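Local coordinates for hypothetical protein (Bacteroides caccae, PDB 4M8R), which is of unknown function but joins an N-terminal Ig-like domain to a WD40-like beta-propeller domain of the DUF4784 family, at residues S147-F152 and A168-V173. Numbering follows the deposited sequence.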
loop_
_atom_site.group_PDB
_atom_site.type_symbol
_atom_site.label_atom_id
_atom_site.label_comp_id
_atom_site.label_asym_id
_atom_site.label_seq_id
_atom_site.Cartn_x
_atom_site.Cartn_y
_atom_site.Cartn_z
ATOM N N SER A 147 -18.908 -35.945 2.321
ATOM C CA SER A 147 -18.816 -37.412 2.322
ATOM C C SER A 147 -17.613 -37.970 1.555
ATOM O O SER A 147 -17.243 -39.126 1.747
ATOM C CB SER A 147 -20.107 -38.028 1.776
ATOM O OG SER A 147 -20.345 -37.613 0.444
ATOM N N ALA A 148 -17.016 -37.164 0.681
ATOM C CA ALA A 148 -15.777 -37.553 0.008
ATOM C C ALA A 148 -14.610 -37.606 1.000
ATOM O O ALA A 148 -13.698 -38.417 0.848
ATOM C CB ALA A 148 -15.465 -36.591 -1.131
ATOM N N HIS A 149 -14.639 -36.734 2.009
ATOM C CA HIS A 149 -13.653 -36.750 3.092
ATOM C C HIS A 149 -14.371 -36.600 4.437
ATOM O O HIS A 149 -14.301 -35.546 5.069
ATOM C CB HIS A 149 -12.614 -35.636 2.900
ATOM C CG HIS A 149 -11.789 -35.794 1.662
ATOM N ND1 HIS A 149 -10.867 -36.808 1.505
ATOM C CD2 HIS A 149 -11.754 -35.073 0.515
ATOM C CE1 HIS A 149 -10.300 -36.702 0.316
ATOM N NE2 HIS A 149 -10.819 -35.658 -0.303
ATOM N N PRO A 150 -15.058 -37.667 4.886
ATOM C CA PRO A 150 -15.869 -37.587 6.103
ATOM C C PRO A 150 -15.057 -37.349 7.372
ATOM O O PRO A 150 -15.610 -36.927 8.379
ATOM C CB PRO A 150 -16.563 -38.950 6.157
ATOM C CG PRO A 150 -15.670 -39.866 5.397
ATOM C CD PRO A 150 -15.028 -39.032 4.329
ATOM N N ASP A 151 -13.756 -37.613 7.306
ATOM C CA ASP A 151 -12.850 -37.427 8.440
ATOM C C ASP A 151 -12.207 -36.031 8.470
ATOM O O ASP A 151 -11.239 -35.815 9.205
ATOM C CB ASP A 151 -11.757 -38.509 8.417
ATOM C CG ASP A 151 -10.956 -38.524 7.111
ATOM O OD1 ASP A 151 -11.525 -38.200 6.040
ATOM O OD2 ASP A 151 -9.757 -38.872 7.156
ATOM N N PHE A 152 -12.749 -35.096 7.685
ATOM C CA PHE A 152 -12.209 -33.738 7.573
ATOM C C PHE A 152 -12.005 -33.141 8.956
ATOM O O PHE A 152 -12.907 -33.153 9.787
ATOM C CB PHE A 152 -13.148 -32.860 6.735
ATOM C CG PHE A 152 -12.503 -31.628 6.142
ATOM C CD1 PHE A 152 -11.234 -31.672 5.575
ATOM C CD2 PHE A 152 -13.205 -30.430 6.088
ATOM C CE1 PHE A 152 -10.668 -30.541 5.012
ATOM C CE2 PHE A 152 -12.647 -29.297 5.519
ATOM C CZ PHE A 152 -11.375 -29.354 4.981
ATOM N N ALA A 168 -7.340 -34.572 5.918
ATOM C CA ALA A 168 -8.125 -35.774 5.666
ATOM C C ALA A 168 -7.231 -36.909 5.177
ATOM O O ALA A 168 -6.150 -36.676 4.637
ATOM C CB ALA A 168 -9.215 -35.492 4.649
ATOM N N GLU A 169 -7.690 -38.140 5.388
ATOM C CA GLU A 169 -6.941 -39.325 4.988
ATOM C C GLU A 169 -6.944 -39.448 3.474
ATOM O O GLU A 169 -7.992 -39.341 2.842
ATOM C CB GLU A 169 -7.559 -40.581 5.603
ATOM C CG GLU A 169 -6.728 -41.845 5.427
ATOM C CD GLU A 169 -5.693 -42.033 6.521
ATOM O OE1 GLU A 169 -5.181 -41.027 7.059
ATOM O OE2 GLU A 169 -5.393 -43.199 6.848
ATOM N N GLU A 170 -5.766 -39.667 2.901
ATOM C CA GLU A 170 -5.625 -39.884 1.466
ATOM C C GLU A 170 -4.356 -40.685 1.218
ATOM O O GLU A 170 -3.276 -40.288 1.663
ATOM C CB GLU A 170 -5.564 -38.548 0.719
ATOM C CG GLU A 170 -5.628 -38.656 -0.805
ATOM C CD GLU A 170 -7.042 -38.800 -1.349
ATOM O OE1 GLU A 170 -7.895 -39.421 -0.677
ATOM O OE2 GLU A 170 -7.300 -38.290 -2.461
ATOM N N ASN A 171 -4.496 -41.813 0.522
ATOM C CA ASN A 171 -3.381 -42.724 0.269
ATOM C C ASN A 171 -2.663 -43.128 1.557
ATOM O O ASN A 171 -1.435 -43.185 1.604
ATOM C CB ASN A 171 -2.395 -42.111 -0.737
ATOM C CG ASN A 171 -3.048 -41.785 -2.071
ATOM O OD1 ASN A 171 -3.949 -42.491 -2.523
ATOM N ND2 ASN A 171 -2.585 -40.718 -2.714
ATOM N N GLY A 172 -3.441 -43.382 2.606
ATOM C CA GLY A 172 -2.911 -43.913 3.858
ATOM C C GLY A 172 -2.274 -42.916 4.809
ATOM O O GLY A 172 -1.746 -43.317 5.848
ATOM N N VAL A 173 -2.305 -41.625 4.466
ATOM C CA VAL A 173 -1.747 -40.583 5.338
ATOM C C VAL A 173 -2.629 -39.346 5.406
ATOM O O VAL A 173 -3.522 -39.156 4.584
ATOM C CB VAL A 173 -0.326 -40.151 4.904
ATOM C CG1 VAL A 173 0.659 -41.304 5.047
ATOM C CG2 VAL A 173 -0.323 -39.606 3.480
#
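H149, D151 and F152 bring the loop between strands 143-145 and 153-156 of the WD40-like domain against the end of strand 163-170, next to the type I' turn E170-V173 of a beta hairpin in a four-stranded antiparallel sheet. H149 to F152 form a type I turn. One hydrogen bond joins the two segments: E169 N donates to D151 OD2 (2.8 Å, N-H...O 156°), meeting the carboxylate on its syn side, 21° out of plane. With chi1 at 57°, D151 CG sits between its own backbone N and carbonyl carbon, 3.7 Å from E169 N, and from there OD2 takes the bond. The same OD2 also lies close to E169 CB, while the E169 chain leads away to Q174 through OE1. Apolar packing centres on A168 CB. It touches H149 CB and approaches H149 ND1 (3.8 Å) obliquely to the ring, and F152 CD1 reaches it from the ring edge at 4.4 Å. W186 of strand 186-188 meets both the H149 and F152 rings edge-to-face, and F177 of strand 173-180 touches A168 and the H149 ring. At the imidazole edge, E170 OE1 lies in the ring plane, 3.8 Å from H149 CE1.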